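Local coordinates for septation protein imp2 (Schizosaccharomyces pombe, PDB 5C1F) that is required for normal septation and helps disassemble the medial ring in fission yeast, binding phospholipids and linking the cytoskeleton to the membrane, at residues L146-Q157 / N168-I179. Residues are numbered along the deposited sequence; the frame is centred on the assembly and turned at random.
Sequences LCKKVNYYVSQQ and NNAKLNKTQNAI
K171 lays its CB over one face of the Y153 ring, 3.9 Å from the centroid and 22° off the ring normal, a CH-pi contact displaced toward the rim at CZ. At the edge of the same ring, near its plane, T175 OG1 lies 3.4 Å from Y153 CE2, while the N168 amide, turned steeply to the ring, meets it obliquely. The contact is an antiparallel helical hairpin in the F-BAR domain: helix 69-155 turns back into helix 162-252, the centre of the contact lying about 70 Å from the centre of the chain, and the two short segments run 154° apart, their axes 9.2 Å apart at closest. Packing is knobs-into-holes, since Y153 sits among N168, K171, L172 and T175, and T175 in turn among L146, K149, V150 and Y153. With OG1 anti to the carbonyl carbon, T175 donates its hydroxyl to K171 O of its own helix while CG2 meets V150 CG2 at 3.6 Å. Apolar contacts continue both ways, L172 CD1 touching V150 CG1 and V154 CG2, and I179 CD1 covering L146 CB and C147 SG; C147 also packs on Y283 of the second subunit. Replacing Y153 by an alanine would probably leave K171 CB without its aromatic partner and open a gap between L172 and T175. Near the turn the contacts become polar: Q157 NE2 donates to N169 OD1 over 3.0 Å, approaching from above the carbonyl plane rather than along a lone pair. N168 ND2 gives the straighter bond, 2.9 Å to Y153 O with an N-H...O angle of 174°, the acceptor lying in the amide plane of N168.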
loop_
_atom_site.group_PDB
_atom_site.type_symbol
_atom_site.label_atom_id
_atom_site.label_comp_id
_atom_site.label_asym_id
_atom_site.label_seq_id
_atom_site.Cartn_x
_atom_site.Cartn_y
_atom_site.Cartn_z
ATOM N N LEU A 146 -75.179 29.528 -0.613
ATOM C CA LEU A 146 -76.121 30.577 -0.991
ATOM C C LEU A 146 -77.360 29.947 -1.615
ATOM O O LEU A 146 -78.487 30.336 -1.305
ATOM C CB LEU A 146 -75.487 31.579 -1.957
ATOM C CG LEU A 146 -74.693 32.714 -1.307
ATOM C CD1 LEU A 146 -74.150 33.663 -2.364
ATOM C CD2 LEU A 146 -75.553 33.463 -0.300
ATOM N N CYS A 147 -77.148 28.968 -2.492
ATOM C CA CYS A 147 -78.253 28.221 -3.084
ATOM C C CYS A 147 -79.010 27.465 -2.004
ATOM O O CYS A 147 -80.224 27.285 -2.085
ATOM C CB CYS A 147 -77.744 27.249 -4.150
ATOM S SG CYS A 147 -76.936 28.040 -5.555
ATOM N N LYS A 148 -78.278 27.034 -0.985
ATOM C CA LYS A 148 -78.856 26.267 0.106
ATOM C C LYS A 148 -79.769 27.136 0.971
ATOM O O LYS A 148 -80.764 26.656 1.515
ATOM C CB LYS A 148 -77.746 25.646 0.954
ATOM C CG LYS A 148 -78.086 24.275 1.509
ATOM C CD LYS A 148 -76.921 23.688 2.289
ATOM C CE LYS A 148 -77.297 22.349 2.902
ATOM N NZ LYS A 148 -76.249 21.859 3.838
ATOM N N LYS A 149 -79.431 28.414 1.097
ATOM C CA LYS A 149 -80.263 29.340 1.857
ATOM C C LYS A 149 -81.538 29.681 1.099
ATOM O O LYS A 149 -82.606 29.809 1.696
ATOM C CB LYS A 149 -79.491 30.616 2.189
ATOM C CG LYS A 149 -78.578 30.488 3.394
ATOM C CD LYS A 149 -77.730 31.732 3.572
ATOM C CE LYS A 149 -78.590 32.979 3.641
ATOM N NZ LYS A 149 -77.755 34.207 3.721
ATOM N N VAL A 150 -81.416 29.837 -0.217
ATOM C CA VAL A 150 -82.577 30.067 -1.068
ATOM C C VAL A 150 -83.576 28.929 -0.895
ATOM O O VAL A 150 -84.767 29.160 -0.693
ATOM C CB VAL A 150 -82.185 30.186 -2.552
ATOM C CG1 VAL A 150 -83.422 30.155 -3.431
ATOM C CG2 VAL A 150 -81.381 31.454 -2.794
ATOM N N ASN A 151 -83.068 27.701 -0.963
ATOM C CA ASN A 151 -83.871 26.506 -0.736
ATOM C C ASN A 151 -84.638 26.598 0.582
ATOM O O ASN A 151 -85.835 26.314 0.640
ATOM C CB ASN A 151 -82.973 25.263 -0.749
ATOM C CG ASN A 151 -83.750 23.972 -0.549
ATOM O OD1 ASN A 151 -84.025 23.568 0.583
ATOM N ND2 ASN A 151 -84.095 23.313 -1.649
ATOM N N TYR A 152 -83.935 27.019 1.629
ATOM C CA TYR A 152 -84.522 27.176 2.953
ATOM C C TYR A 152 -85.576 28.286 3.015
ATOM O O TYR A 152 -86.671 28.075 3.533
ATOM C CB TYR A 152 -83.424 27.450 3.983
ATOM C CG TYR A 152 -83.948 28.007 5.286
ATOM C CD1 TYR A 152 -84.647 27.203 6.176
ATOM C CD2 TYR A 152 -83.745 29.337 5.625
ATOM C CE1 TYR A 152 -85.130 27.708 7.363
ATOM C CE2 TYR A 152 -84.223 29.851 6.808
ATOM C CZ TYR A 152 -84.915 29.034 7.677
ATOM O OH TYR A 152 -85.394 29.546 8.862
ATOM N N TYR A 153 -85.242 29.465 2.492
ATOM C CA TYR A 153 -86.150 30.611 2.540
ATOM C C TYR A 153 -87.444 30.352 1.782
ATOM O O TYR A 153 -88.499 30.876 2.140
ATOM C CB TYR A 153 -85.472 31.860 1.977
ATOM C CG TYR A 153 -84.398 32.432 2.868
ATOM C CD1 TYR A 153 -84.568 32.494 4.245
ATOM C CD2 TYR A 153 -83.210 32.906 2.332
ATOM C CE1 TYR A 153 -83.583 33.018 5.063
ATOM C CE2 TYR A 153 -82.220 33.428 3.138
ATOM C CZ TYR A 153 -82.409 33.482 4.503
ATOM O OH TYR A 153 -81.420 34.005 5.303
ATOM N N VAL A 154 -87.360 29.549 0.727
ATOM C CA VAL A 154 -88.547 29.180 -0.033
ATOM C C VAL A 154 -89.405 28.215 0.781
ATOM O O VAL A 154 -90.632 28.326 0.798
ATOM C CB VAL A 154 -88.178 28.548 -1.394
ATOM C CG1 VAL A 154 -89.410 27.959 -2.067
ATOM C CG2 VAL A 154 -87.525 29.587 -2.294
ATOM N N SER A 155 -88.757 27.286 1.480
ATOM C CA SER A 155 -89.474 26.308 2.296
ATOM C C SER A 155 -90.184 26.967 3.476
ATOM O O SER A 155 -91.168 26.439 3.990
ATOM C CB SER A 155 -88.520 25.221 2.800
ATOM O OG SER A 155 -87.495 25.766 3.610
ATOM N N GLN A 156 -89.682 28.124 3.896
ATOM C CA GLN A 156 -90.282 28.861 5.003
ATOM C C GLN A 156 -91.575 29.553 4.597
ATOM O O GLN A 156 -92.399 29.886 5.445
ATOM C CB GLN A 156 -89.298 29.897 5.554
ATOM C CG GLN A 156 -88.229 29.321 6.465
ATOM C CD GLN A 156 -88.810 28.734 7.735
ATOM O OE1 GLN A 156 -89.086 27.535 7.808
ATOM N NE2 GLN A 156 -89.000 29.576 8.745
ATOM N N GLN A 157 -91.752 29.768 3.297
ATOM C CA GLN A 157 -92.914 30.496 2.796
ATOM C C GLN A 157 -94.221 29.744 3.030
ATOM O O GLN A 157 -95.297 30.341 3.040
ATOM C CB GLN A 157 -92.750 30.794 1.307
ATOM C CG GLN A 157 -91.630 31.762 0.988
ATOM C CD GLN A 157 -91.423 31.931 -0.501
ATOM O OE1 GLN A 157 -91.363 30.950 -1.242
ATOM N NE2 GLN A 157 -91.319 33.176 -0.950
ATOM N N ASN A 168 -88.701 37.241 5.744
ATOM C CA ASN A 168 -88.157 36.044 5.120
ATOM C C ASN A 168 -88.016 36.223 3.615
ATOM O O ASN A 168 -87.006 35.839 3.026
ATOM C CB ASN A 168 -89.045 34.837 5.434
ATOM C CG ASN A 168 -88.630 33.592 4.680
ATOM O OD1 ASN A 168 -87.732 32.865 5.104
ATOM N ND2 ASN A 168 -89.291 33.332 3.556
ATOM N N ASN A 169 -89.035 36.812 2.998
ATOM C CA ASN A 169 -89.017 37.049 1.561
ATOM C C ASN A 169 -87.999 38.122 1.177
ATOM O O ASN A 169 -87.490 38.136 0.056
ATOM C CB ASN A 169 -90.414 37.430 1.067
ATOM C CG ASN A 169 -91.398 36.276 1.160
ATOM O OD1 ASN A 169 -91.001 35.115 1.287
ATOM N ND2 ASN A 169 -92.688 36.589 1.091
ATOM N N ALA A 170 -87.703 39.016 2.115
ATOM C CA ALA A 170 -86.655 40.009 1.919
ATOM C C ALA A 170 -85.288 39.332 1.890
ATOM O O ALA A 170 -84.464 39.616 1.021
ATOM C CB ALA A 170 -86.707 41.064 3.008
ATOM N N LYS A 171 -85.058 38.433 2.845
ATOM C CA LYS A 171 -83.824 37.656 2.894
ATOM C C LYS A 171 -83.684 36.793 1.650
ATOM O O LYS A 171 -82.589 36.639 1.107
ATOM C CB LYS A 171 -83.787 36.765 4.140
ATOM C CG LYS A 171 -83.755 37.508 5.459
ATOM C CD LYS A 171 -84.029 36.556 6.618
ATOM C CE LYS A 171 -84.022 37.288 7.947
ATOM N NZ LYS A 171 -84.171 36.364 9.104
ATOM N N LEU A 172 -84.801 36.221 1.214
ATOM C CA LEU A 172 -84.823 35.387 0.021
ATOM C C LEU A 172 -84.427 36.201 -1.202
ATOM O O LEU A 172 -83.623 35.757 -2.022
ATOM C CB LEU A 172 -86.207 34.767 -0.181
ATOM C CG LEU A 172 -86.441 34.023 -1.497
ATOM C CD1 LEU A 172 -85.443 32.891 -1.668
ATOM C CD2 LEU A 172 -87.865 33.497 -1.573
ATOM N N ASN A 173 -84.988 37.398 -1.315
ATOM C CA ASN A 173 -84.709 38.249 -2.459
ATOM C C ASN A 173 -83.264 38.732 -2.454
ATOM O O ASN A 173 -82.622 38.799 -3.501
ATOM C CB ASN A 173 -85.660 39.444 -2.488
ATOM C CG ASN A 173 -85.861 39.985 -3.888
ATOM O OD1 ASN A 173 -84.958 40.589 -4.468
ATOM N ND2 ASN A 173 -87.048 39.767 -4.442
ATOM N N LYS A 174 -82.753 39.058 -1.273
ATOM C CA LYS A 174 -81.374 39.509 -1.148
ATOM C C LYS A 174 -80.403 38.385 -1.503
ATOM O O LYS A 174 -79.357 38.624 -2.106
ATOM C CB LYS A 174 -81.093 40.016 0.268
ATOM C CG LYS A 174 -79.875 40.919 0.361
ATOM C CD LYS A 174 -79.237 40.876 1.738
ATOM C CE LYS A 174 -78.519 39.556 1.968
ATOM N NZ LYS A 174 -77.743 39.557 3.240
ATOM N N THR A 175 -80.763 37.161 -1.132
ATOM C CA THR A 175 -79.911 35.999 -1.361
ATOM C C THR A 175 -79.896 35.607 -2.838
ATOM O O THR A 175 -78.877 35.152 -3.357
ATOM C CB THR A 175 -80.367 34.790 -0.509
ATOM O OG1 THR A 175 -80.428 35.176 0.868
ATOM C CG2 THR A 175 -79.398 33.628 -0.653
ATOM N N GLN A 176 -81.032 35.783 -3.506
ATOM C CA GLN A 176 -81.142 35.473 -4.928
ATOM C C GLN A 176 -80.297 36.418 -5.781
ATOM O O GLN A 176 -79.702 36.001 -6.777
ATOM C CB GLN A 176 -82.606 35.526 -5.376
ATOM C CG GLN A 176 -83.432 34.325 -4.936
ATOM C CD GLN A 176 -84.906 34.467 -5.264
ATOM O OE1 GLN A 176 -85.440 35.575 -5.312
ATOM N NE2 GLN A 176 -85.572 33.340 -5.492
ATOM N N ASN A 177 -80.239 37.687 -5.386
ATOM C CA ASN A 177 -79.453 38.677 -6.117
ATOM C C ASN A 177 -77.957 38.471 -5.904
ATOM O O ASN A 177 -77.135 38.962 -6.678
ATOM C CB ASN A 177 -79.855 40.097 -5.708
ATOM C CG ASN A 177 -81.290 40.421 -6.070
ATOM O OD1 ASN A 177 -81.879 39.786 -6.946
ATOM N ND2 ASN A 177 -81.865 41.413 -5.397
ATOM N N ALA A 178 -77.613 37.736 -4.851
ATOM C CA ALA A 178 -76.222 37.429 -4.546
ATOM C C ALA A 178 -75.728 36.249 -5.374
ATOM O O ALA A 178 -74.524 36.067 -5.550
ATOM C CB ALA A 178 -76.055 37.138 -3.061
ATOM N N ILE A 179 -76.669 35.454 -5.876
ATOM C CA ILE A 179 -76.347 34.262 -6.658
ATOM C C ILE A 179 -75.570 34.605 -7.928
ATOM O O ILE A 179 -74.580 33.952 -8.254
ATOM C CB ILE A 179 -77.622 33.486 -7.049
ATOM C CG1 ILE A 179 -78.316 32.934 -5.805
ATOM C CG2 ILE A 179 -77.293 32.354 -8.008
ATOM C CD1 ILE A 179 -77.531 31.858 -5.099
#